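Long-range contacts in PbSGBP-B lipoprotein (Prevotella bryantii B14, PDB 6D2Y), which probably binds polysaccharide at the cell surface as a lipoprotein encoded in a polysaccharide utilization locus: residues M138-W142 with K391-V395; M195-I201 with F214-N219; F224-T228 with S255-M259; D251-S255 with K450-I454. The contacts are given in a common frame with arbitrary orientation. Residue numbers count along the deposited sequence, not the author numbering.

Contacts 1 and 2 lie where the Ig-like IPT/TIG region meets the glycan-binding beta-sandwich domain; contacts 3 and 4 build the magnesium site inside the latter. Contact 1 pairs a loop of the first region with strand 393-398 of the second, whereas contact 2 lies at the open end of hairpin 200-205/208-215. Their centres are 13 Å apart, and Glu-141 and Trp-142 touch Met-217 and Asp-218. Contacts 3 and 4, centres 6 Å apart, share Ser-255, the metal and water 6, and lie on neighbouring strands 258-261 and 449-458 of one antiparallel sheet. Contacts 1 and 4 alternate along the chain, and Trp-142 and Trp-392 join the interdomain junction to the metal site.

Contact 1. Residues M138-W142 with K391-V395; sequences MSNEW and KWVTV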
# COMPACT_ATOMS: atom_id res chain seq x y z
N MSE A 138 -4.81 3.70 -2.48
CA MSE A 138 -5.90 4.37 -3.17
C MSE A 138 -6.53 3.31 -4.07
O MSE A 138 -5.82 2.46 -4.61
CB MSE A 138 -5.39 5.56 -3.98
CG MSE A 138 -6.43 6.64 -4.22
SE MSE A 138 -6.09 7.69 -5.82
CE MSE A 138 -5.34 9.28 -5.07
N SER A 139 -7.86 3.34 -4.20
CA SER A 139 -8.55 2.28 -4.94
C SER A 139 -8.06 2.20 -6.38
O SER A 139 -7.72 1.12 -6.88
CB SER A 139 -10.06 2.52 -4.90
OG SER A 139 -10.40 3.74 -5.54
N ASN A 140 -8.03 3.34 -7.07
CA ASN A 140 -7.50 3.41 -8.43
C ASN A 140 -6.74 4.72 -8.53
O ASN A 140 -7.34 5.79 -8.65
CB ASN A 140 -8.62 3.34 -9.47
CG ASN A 140 -8.12 3.45 -10.90
OD1 ASN A 140 -6.92 3.59 -11.15
ND2 ASN A 140 -9.04 3.37 -11.85
N GLU A 141 -5.41 4.63 -8.50
CA GLU A 141 -4.61 5.83 -8.66
C GLU A 141 -4.79 6.47 -10.04
O GLU A 141 -4.39 7.63 -10.23
CB GLU A 141 -3.14 5.51 -8.42
CG GLU A 141 -2.90 4.93 -7.04
CD GLU A 141 -1.46 4.57 -6.78
OE1 GLU A 141 -0.60 4.86 -7.65
OE2 GLU A 141 -1.18 3.98 -5.72
N TRP A 142 -5.36 5.74 -11.01
CA TRP A 142 -5.65 6.26 -12.34
C TRP A 142 -7.15 6.39 -12.59
O TRP A 142 -7.62 6.17 -13.71
CB TRP A 142 -4.97 5.39 -13.39
CG TRP A 142 -3.49 5.65 -13.53
CD1 TRP A 142 -2.55 5.59 -12.53
CD2 TRP A 142 -2.78 6.03 -14.72
NE1 TRP A 142 -1.31 5.89 -13.03
CE2 TRP A 142 -1.42 6.16 -14.37
CE3 TRP A 142 -3.17 6.25 -16.04
CZ2 TRP A 142 -0.45 6.52 -15.30
CZ3 TRP A 142 -2.21 6.60 -16.96
CH2 TRP A 142 -0.86 6.73 -16.59
N LYS A 391 -13.86 -2.97 -12.77
CA LYS A 391 -13.19 -1.70 -12.55
C LYS A 391 -11.69 -1.91 -12.49
O LYS A 391 -11.20 -3.00 -12.17
CB LYS A 391 -13.67 -1.02 -11.27
CG LYS A 391 -15.12 -0.57 -11.29
CD LYS A 391 -16.03 -1.62 -10.69
CE LYS A 391 -17.46 -1.11 -10.53
NZ LYS A 391 -18.33 -2.14 -9.89
N TRP A 392 -10.95 -0.86 -12.81
CA TRP A 392 -9.51 -0.86 -12.66
C TRP A 392 -9.15 -0.53 -11.22
O TRP A 392 -9.64 0.46 -10.66
CB TRP A 392 -8.86 0.15 -13.61
CG TRP A 392 -8.93 -0.25 -15.06
CD1 TRP A 392 -9.89 0.10 -15.96
CD2 TRP A 392 -7.98 -1.06 -15.77
NE1 TRP A 392 -9.60 -0.44 -17.19
CE2 TRP A 392 -8.44 -1.16 -17.10
CE3 TRP A 392 -6.80 -1.70 -15.41
CZ2 TRP A 392 -7.75 -1.88 -18.07
CZ3 TRP A 392 -6.12 -2.42 -16.38
CH2 TRP A 392 -6.59 -2.51 -17.69
N VAL A 393 -8.29 -1.36 -10.61
CA VAL A 393 -7.82 -1.15 -9.25
C VAL A 393 -6.30 -1.17 -9.26
O VAL A 393 -5.67 -1.85 -10.08
CB VAL A 393 -8.38 -2.21 -8.28
CG1 VAL A 393 -9.90 -2.11 -8.19
CG2 VAL A 393 -7.95 -3.61 -8.71
N THR A 394 -5.71 -0.41 -8.34
CA THR A 394 -4.26 -0.33 -8.21
C THR A 394 -3.76 -1.38 -7.23
O THR A 394 -4.24 -1.46 -6.10
CB THR A 394 -3.82 1.06 -7.76
OG1 THR A 394 -4.34 2.05 -8.67
CG2 THR A 394 -2.30 1.16 -7.69
N VAL A 395 -2.80 -2.19 -7.68
CA VAL A 395 -2.21 -3.25 -6.87
C VAL A 395 -0.81 -2.83 -6.48
O VAL A 395 -0.02 -2.39 -7.33
CB VAL A 395 -2.20 -4.59 -7.63
CG1 VAL A 395 -1.43 -5.65 -6.85
CG2 VAL A 395 -3.62 -5.04 -7.92
O HOH W 1 -6.34 -0.27 -4.78
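Met-138 ends strand 134-138, and its selenium-bearing side chain turns away from 391-395 toward strand 148-154; what it offers is its carbonyl, since water 1 lies 2.8 Å from both Met-138 O and Thr-394 O and can bridge the two carbonyls. Ser-139 makes the direct backbone link: Thr-394 N donates to Ser-139 O at 2.9 Å, nearly straight, and Val-393 CA adds a CH...O contact to Ser-139 O at 3.3 Å. Ser-139 OG turns back to the backbone of Thr-150. At Asn-140, whose CA lies 4.6 Å from the CA of Val-393, the side chain closes an Asx turn, with Asn-140 OD1 accepting from Trp-142 N at 2.7 Å. This bend presents Glu-141 N to Thr-394 OG1 (2.8 Å), a hydroxyl also bonded to Glu-316, while the Glu-141 carboxylate makes salt bridges to Arg-455 and Lys-314. Trp-142 hardly touches 391-395; its indole packs instead on Asn-453 and Ser-255 and bonds through NE1 to Asp-218 O. A turn from the Ig-like IPT/TIG region thus docks on strand 393-398 by one backbone bond and one threonine hydroxyl, a polar interdomain interface between an E-set module and a beta-sandwich glycan-binding domain.

Contact 2. Residues M195-I201 with F214-N219; sequences MPQHEDI and FQYMDN
Residues 195-199 run as an extended loop into strand 200-205, with His-198 in the left-handed region (phi/psi 56/40); 214-219 leaves strand 208-215 through a type II turn, Gln-215 to Asp-218, with Met-217 (57/42) as its third residue. Gln-197 and Tyr-216 lie opposite, CA to CA 4.8 Å. The direct hydrogen bond is His-198 N to Tyr-216 O, 2.9 Å and almost linear. Waters bridge backbone groups that do not pair directly: water 2 donates to Pro-196 O (2.7 Å) and accepts from Glu-199 N (2.9 Å) and Tyr-216 N (3.0 Å); water 4 joins Ile-201 N (3.0 Å) to Phe-214 O (3.1 Å). In a Met-aromatic contact, selenomethionine Met-195 (chi1 t, chi2 t) sets SE over the face of the Tyr-216 ring (chi1 t), 4.2 Å from its centroid. Ile-201 CD1 meets the Phe-214 ring edge at CD1, 4.1 Å. At this open end of a beta hairpin, water links replace most direct pairing, while the apolar grip falls to Met-195, Tyr-216, Ile-201 and Phe-214.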
# COMPACT_ATOMS: atom_id res chain seq x y z
N MSE A 195 -8.41 17.49 -10.80
CA MSE A 195 -7.47 17.28 -9.72
C MSE A 195 -6.07 17.20 -10.33
O MSE A 195 -5.86 16.50 -11.32
CB MSE A 195 -7.78 16.02 -8.89
CG MSE A 195 -6.61 15.55 -8.04
SE MSE A 195 -6.81 13.79 -7.22
CE MSE A 195 -7.86 14.26 -5.66
N PRO A 196 -5.13 17.96 -9.75
CA PRO A 196 -3.77 18.00 -10.31
C PRO A 196 -3.13 16.62 -10.36
O PRO A 196 -3.24 15.83 -9.43
CB PRO A 196 -3.03 18.93 -9.34
CG PRO A 196 -4.09 19.79 -8.76
CD PRO A 196 -5.32 18.92 -8.66
N GLN A 197 -2.45 16.36 -11.47
CA GLN A 197 -1.81 15.08 -11.71
C GLN A 197 -0.33 15.15 -11.33
O GLN A 197 0.28 16.23 -11.35
CB GLN A 197 -1.96 14.69 -13.18
CG GLN A 197 -3.35 14.24 -13.53
CD GLN A 197 -3.59 14.20 -15.02
OE1 GLN A 197 -2.70 13.83 -15.79
NE2 GLN A 197 -4.80 14.55 -15.44
N HIS A 198 0.23 14.00 -10.98
CA HIS A 198 1.67 13.86 -10.71
C HIS A 198 2.13 14.84 -9.63
O HIS A 198 3.21 15.44 -9.73
CB HIS A 198 2.48 14.05 -11.99
CG HIS A 198 1.85 13.44 -13.21
ND1 HIS A 198 1.23 14.20 -14.18
CD2 HIS A 198 1.73 12.15 -13.60
CE1 HIS A 198 0.76 13.40 -15.12
NE2 HIS A 198 1.05 12.15 -14.80
N GLU A 199 1.31 15.02 -8.60
CA GLU A 199 1.63 15.90 -7.49
C GLU A 199 1.35 15.19 -6.18
O GLU A 199 0.60 14.21 -6.12
CB GLU A 199 0.85 17.22 -7.57
CG GLU A 199 1.19 18.06 -8.79
CD GLU A 199 1.64 19.46 -8.42
OE1 GLU A 199 0.81 20.39 -8.48
OE2 GLU A 199 2.83 19.63 -8.06
N ASP A 200 1.97 15.69 -5.12
CA ASP A 200 1.85 15.06 -3.81
C ASP A 200 0.44 15.23 -3.25
O ASP A 200 -0.18 16.29 -3.40
CB ASP A 200 2.88 15.65 -2.84
CG ASP A 200 4.29 15.63 -3.41
OD1 ASP A 200 4.66 16.59 -4.11
OD2 ASP A 200 5.01 14.64 -3.17
N ILE A 201 -0.06 14.17 -2.62
CA ILE A 201 -1.38 14.16 -2.01
C ILE A 201 -1.21 14.10 -0.50
O ILE A 201 -0.51 13.21 0.02
CB ILE A 201 -2.22 12.97 -2.52
CG1 ILE A 201 -2.42 13.09 -4.03
CG2 ILE A 201 -3.55 12.91 -1.80
CD1 ILE A 201 -3.14 11.93 -4.62
N PHE A 214 1.35 7.90 -3.03
CA PHE A 214 0.93 7.80 -4.42
C PHE A 214 0.57 9.19 -4.92
O PHE A 214 0.34 10.12 -4.15
CB PHE A 214 -0.25 6.84 -4.58
CG PHE A 214 -1.32 7.00 -3.54
CD1 PHE A 214 -2.15 8.11 -3.53
CD2 PHE A 214 -1.50 6.03 -2.56
CE1 PHE A 214 -3.14 8.25 -2.57
CE2 PHE A 214 -2.48 6.17 -1.59
CZ PHE A 214 -3.30 7.28 -1.60
N GLN A 215 0.52 9.31 -6.25
CA GLN A 215 0.10 10.53 -6.91
C GLN A 215 -1.03 10.20 -7.87
O GLN A 215 -1.23 9.05 -8.26
CB GLN A 215 1.27 11.19 -7.66
CG GLN A 215 2.42 11.63 -6.77
CD GLN A 215 3.55 12.28 -7.55
OE1 GLN A 215 3.70 12.06 -8.75
NE2 GLN A 215 4.34 13.09 -6.86
N TYR A 216 -1.78 11.24 -8.25
CA TYR A 216 -2.86 11.06 -9.21
C TYR A 216 -2.28 10.87 -10.61
O TYR A 216 -1.43 11.66 -11.04
CB TYR A 216 -3.79 12.27 -9.18
CG TYR A 216 -4.98 12.13 -10.08
CD1 TYR A 216 -5.71 10.95 -10.11
CD2 TYR A 216 -5.38 13.16 -10.92
CE1 TYR A 216 -6.81 10.80 -10.94
CE2 TYR A 216 -6.47 13.02 -11.76
CZ TYR A 216 -7.18 11.84 -11.76
OH TYR A 216 -8.27 11.69 -12.58
N MSE A 217 -2.75 9.85 -11.33
CA MSE A 217 -2.16 9.47 -12.63
C MSE A 217 -0.68 9.17 -12.47
O MSE A 217 0.11 9.57 -13.31
CB MSE A 217 -2.32 10.57 -13.69
CG MSE A 217 -3.75 11.00 -14.05
SE MSE A 217 -4.93 9.82 -15.08
CE MSE A 217 -6.41 9.35 -13.90
N ASP A 218 -0.31 8.47 -11.40
CA ASP A 218 1.10 8.29 -11.06
C ASP A 218 1.86 7.59 -12.18
O ASP A 218 1.46 6.52 -12.64
CB ASP A 218 1.22 7.49 -9.76
CG ASP A 218 2.47 7.83 -8.97
OD1 ASP A 218 3.41 8.40 -9.56
OD2 ASP A 218 2.49 7.53 -7.76
N ASN A 219 2.97 8.20 -12.62
CA ASN A 219 3.83 7.59 -13.63
C ASN A 219 5.29 7.55 -13.18
O ASN A 219 6.18 7.37 -14.02
CB ASN A 219 3.70 8.32 -14.97
CG ASN A 219 4.04 9.80 -14.87
OD1 ASN A 219 4.52 10.28 -13.85
ND2 ASN A 219 3.78 10.53 -15.95
O HOH W 2 -1.46 14.26 -8.08
O HOH W 3 0.03 9.97 -15.73
O HOH W 4 1.91 11.96 -2.22

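Contact 3. Residues F224-T228 with S255-M259; sequences FDFDT and SGNYM. With MG (magnesium ion), chain B.
Four of the five protein residues that bind the magnesium ion come from this contact, in the glycan-binding domain. The loop 224-228 leaves strand 222-224 and bends at Phe-226 (phi/psi 63/19); segment 255-259 passes through Gly-256 (65/-145) into strand 258-261, with the CA atoms of Phe-226 and Asn-257 5.5 Å apart. MG is held by Asp-225 O (2.4 Å), Asp-227 OD2 (2.5 Å), Ser-255 O (2.3 Å), Asn-257 O (2.5 Å) and water 6 (2.0 Å); both carboxylate oxygens of Asp-452 complete seven ligands. Three of these are backbone carbonyls, so the loop fold itself shapes the site. Asp-227 (chi1 m) divides its carboxylate, OD2 on the metal and OD1 accepting from Asn-257 N at 2.6 Å. A beta-carbon on Gly-256 would clash with Asp-227 OD2. Asn-257 (chi1 m) donates from ND2 to Phe-226 O at 3.0 Å. The Asp-225 side chain (chi1 p) stays off the ion; its OD1 forms an Asx turn through Asp-227 N (3.1 Å), extended to an Asx motif by Thr-228 N (3.0 Å). The Phe-226 side chain (chi1 m) turns one ring face toward selenomethionine Met-259, its CZ 3.4 Å from Met-259 CB, and also touches Ile-247 and Ile-454.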
# COMPACT_ATOMS: atom_id res chain seq x y z
N PHE A 224 6.03 -0.16 -17.83
CA PHE A 224 5.16 -0.56 -18.94
C PHE A 224 3.82 0.15 -18.77
O PHE A 224 3.01 -0.24 -17.92
CB PHE A 224 4.94 -2.07 -18.98
CG PHE A 224 6.21 -2.87 -19.00
CD1 PHE A 224 6.82 -3.25 -17.82
CD2 PHE A 224 6.76 -3.30 -20.19
CE1 PHE A 224 7.97 -4.01 -17.83
CE2 PHE A 224 7.91 -4.06 -20.22
CZ PHE A 224 8.52 -4.42 -19.03
N ASP A 225 3.58 1.19 -19.57
CA ASP A 225 2.22 1.68 -19.78
C ASP A 225 1.69 1.28 -21.15
O ASP A 225 0.53 1.57 -21.47
CB ASP A 225 2.16 3.21 -19.60
CG ASP A 225 2.78 3.97 -20.76
OD1 ASP A 225 3.60 3.39 -21.51
OD2 ASP A 225 2.47 5.17 -20.91
N PHE A 226 2.53 0.64 -21.97
CA PHE A 226 2.18 0.07 -23.27
C PHE A 226 1.75 1.13 -24.27
O PHE A 226 1.12 0.80 -25.29
CB PHE A 226 1.11 -1.02 -23.12
CG PHE A 226 1.49 -2.10 -22.16
CD1 PHE A 226 2.40 -3.08 -22.52
CD2 PHE A 226 0.97 -2.12 -20.88
CE1 PHE A 226 2.77 -4.07 -21.64
CE2 PHE A 226 1.33 -3.12 -19.98
CZ PHE A 226 2.24 -4.09 -20.37
N ASP A 227 2.09 2.39 -24.02
CA ASP A 227 1.69 3.48 -24.90
C ASP A 227 2.85 4.43 -25.17
O ASP A 227 3.08 4.84 -26.31
CB ASP A 227 0.51 4.25 -24.30
CG ASP A 227 -0.72 3.38 -24.11
OD1 ASP A 227 -1.16 2.74 -25.08
OD2 ASP A 227 -1.24 3.34 -22.97
N THR A 228 3.60 4.78 -24.12
CA THR A 228 4.64 5.80 -24.22
C THR A 228 6.00 5.15 -24.48
O THR A 228 6.35 4.18 -23.79
CB THR A 228 4.71 6.63 -22.95
OG1 THR A 228 3.38 6.85 -22.45
CG2 THR A 228 5.37 7.98 -23.21
N SER A 255 -6.17 3.47 -19.85
CA SER A 255 -5.46 4.54 -20.54
C SER A 255 -4.67 3.88 -21.67
O SER A 255 -3.62 3.27 -21.42
CB SER A 255 -4.54 5.30 -19.60
OG SER A 255 -3.89 6.36 -20.28
N GLY A 256 -5.18 4.00 -22.89
CA GLY A 256 -4.48 3.43 -24.04
C GLY A 256 -4.42 1.92 -23.95
O GLY A 256 -5.34 1.25 -23.46
N ASN A 257 -3.31 1.36 -24.43
CA ASN A 257 -3.15 -0.08 -24.48
C ASN A 257 -3.04 -0.67 -23.08
O ASN A 257 -2.55 -0.03 -22.14
CB ASN A 257 -1.90 -0.46 -25.28
CG ASN A 257 -2.07 -0.20 -26.76
OD1 ASN A 257 -3.15 -0.36 -27.31
ND2 ASN A 257 -0.98 0.20 -27.41
N TYR A 258 -3.51 -1.90 -22.95
CA TYR A 258 -3.31 -2.70 -21.75
C TYR A 258 -2.75 -4.05 -22.17
O TYR A 258 -2.82 -4.45 -23.33
CB TYR A 258 -4.62 -2.90 -20.97
CG TYR A 258 -5.72 -3.56 -21.78
CD1 TYR A 258 -6.68 -2.79 -22.42
CD2 TYR A 258 -5.78 -4.94 -21.92
CE1 TYR A 258 -7.68 -3.39 -23.17
CE2 TYR A 258 -6.77 -5.54 -22.67
CZ TYR A 258 -7.72 -4.76 -23.29
OH TYR A 258 -8.71 -5.37 -24.03
N MSE A 259 -2.19 -4.76 -21.20
CA MSE A 259 -1.70 -6.11 -21.43
C MSE A 259 -2.64 -7.10 -20.75
O MSE A 259 -3.07 -6.87 -19.62
CB MSE A 259 -0.27 -6.24 -20.93
CG MSE A 259 0.44 -7.55 -21.25
SE MSE A 259 -0.01 -9.02 -20.05
CE MSE A 259 0.94 -8.40 -18.48
MG MG B . -1.79 2.01 -20.99
O HOH W 5 -2.02 5.67 -22.42
O HOH W 6 -1.27 3.51 -19.74

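Contact 4. Residues D251-S255 with K450-I454; sequences DTSLS and KIDNI. With MG (magnesium ion), chain B.
Strand residues 450-454 and the irregular segment 251-255 run in nearly the same direction, as the CA 252-to-255 and 450-to-453 directions differ by 11°, but well separated: the closest CA atoms, of Leu-254 and Asp-452, are 7.7 Å apart. Side chains and a magnesium ion therefore span the gap. Lys-450 is almost fully extended (chi1 m, then t, t, t), which lets its NZ donate a hydrogen bond to Thr-252 OG1 at 3.1 Å; Thr-252 takes chi1 p, and its hydroxyl also bonds Asp-250. Asp-452, with chi1 t, reaches across to the ion with both carboxylate oxygens, OD1 to MG 2.4 Å and OD2 to MG 2.5 Å, a bidentate grip matched from 251-255 by Ser-255 O at 2.3 Å. Asp-225, Asp-227 and Asn-257 supply the remaining protein ligands. Just after this aspartate the strand carries a G1 beta bulge, in which Asn-453 and Ile-454 both face Phe-224 of strand 222-224, and Asn-453 adopts the left-handed conformation (phi/psi 65/49). The bulge lets consecutive side chains, those of Asp-452 and Asn-453, both point toward 251-255. Asn-453 (chi1 m) acts in the second shell: its OD1 accepts from the metal-bound water 6 at 2.8 Å, and water 6 lies 2.0 Å from MG, while Asn-453 ND2 bonds Glu-316. Leu-254 (chi1 t, chi2 p) lays CD2 3.4 Å from Asn-453 ND2 and packs on Trp-392.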
# COMPACT_ATOMS: atom_id res chain seq x y z
N ASP A 251 -12.73 -0.22 -25.52
CA ASP A 251 -13.63 0.52 -24.64
C ASP A 251 -13.38 0.24 -23.16
O ASP A 251 -13.73 1.07 -22.32
CB ASP A 251 -15.09 0.19 -24.97
CG ASP A 251 -15.58 0.91 -26.21
OD1 ASP A 251 -15.00 1.96 -26.55
OD2 ASP A 251 -16.55 0.42 -26.84
N THR A 252 -12.78 -0.91 -22.83
CA THR A 252 -12.46 -1.24 -21.45
C THR A 252 -11.13 -0.67 -21.00
O THR A 252 -10.71 -0.94 -19.87
CB THR A 252 -12.46 -2.76 -21.26
OG1 THR A 252 -11.18 -3.28 -21.66
CG2 THR A 252 -13.55 -3.41 -22.10
N SER A 253 -10.45 0.10 -21.85
CA SER A 253 -9.11 0.59 -21.52
C SER A 253 -9.16 1.58 -20.37
O SER A 253 -10.06 2.42 -20.27
CB SER A 253 -8.48 1.25 -22.74
OG SER A 253 -7.92 0.29 -23.62
N LEU A 254 -8.16 1.49 -19.48
CA LEU A 254 -7.95 2.52 -18.48
C LEU A 254 -7.25 3.73 -19.09
O LEU A 254 -7.66 4.87 -18.89
CB LEU A 254 -7.14 1.96 -17.32
CG LEU A 254 -6.54 2.99 -16.35
CD1 LEU A 254 -7.62 3.56 -15.44
CD2 LEU A 254 -5.42 2.36 -15.55
N SER A 255 -6.17 3.47 -19.85
CA SER A 255 -5.46 4.54 -20.54
C SER A 255 -4.67 3.88 -21.67
O SER A 255 -3.62 3.27 -21.42
CB SER A 255 -4.54 5.30 -19.60
OG SER A 255 -3.89 6.36 -20.28
N LYS A 450 -6.38 -8.03 -17.08
CA LYS A 450 -5.84 -6.93 -17.86
C LYS A 450 -4.97 -6.07 -16.97
O LYS A 450 -5.39 -5.68 -15.87
CB LYS A 450 -6.97 -6.12 -18.50
CG LYS A 450 -7.86 -6.98 -19.38
CD LYS A 450 -8.95 -6.17 -20.07
CE LYS A 450 -9.78 -7.07 -20.97
NZ LYS A 450 -10.94 -6.34 -21.56
N ILE A 451 -3.76 -5.78 -17.42
CA ILE A 451 -2.77 -5.07 -16.62
C ILE A 451 -2.29 -3.86 -17.41
O ILE A 451 -2.09 -3.94 -18.63
CB ILE A 451 -1.59 -5.99 -16.24
CG1 ILE A 451 -2.06 -7.07 -15.27
CG2 ILE A 451 -0.44 -5.20 -15.65
CD1 ILE A 451 -1.06 -8.19 -15.05
N ASP A 452 -2.14 -2.74 -16.72
CA ASP A 452 -1.52 -1.57 -17.32
C ASP A 452 -0.80 -0.79 -16.22
O ASP A 452 -1.08 -0.96 -15.03
CB ASP A 452 -2.56 -0.71 -18.06
CG ASP A 452 -1.95 0.48 -18.77
OD1 ASP A 452 -2.57 1.56 -18.76
OD2 ASP A 452 -0.85 0.33 -19.33
N ASN A 453 0.16 0.03 -16.63
CA ASN A 453 0.87 0.93 -15.73
C ASN A 453 1.71 0.17 -14.70
O ASN A 453 1.68 0.47 -13.50
CB ASN A 453 -0.09 1.92 -15.05
CG ASN A 453 -0.88 2.74 -16.06
OD1 ASN A 453 -0.36 3.13 -17.11
ND2 ASN A 453 -2.13 3.03 -15.74
N ILE A 454 2.50 -0.78 -15.18
CA ILE A 454 3.49 -1.45 -14.34
C ILE A 454 4.61 -0.47 -14.04
O ILE A 454 5.30 0.01 -14.94
CB ILE A 454 4.02 -2.71 -15.03
CG1 ILE A 454 2.88 -3.61 -15.49
CG2 ILE A 454 4.97 -3.46 -14.10
CD1 ILE A 454 3.30 -4.66 -16.50
MG MG B . -1.79 2.01 -20.99
O HOH W 6 -1.27 3.51 -19.74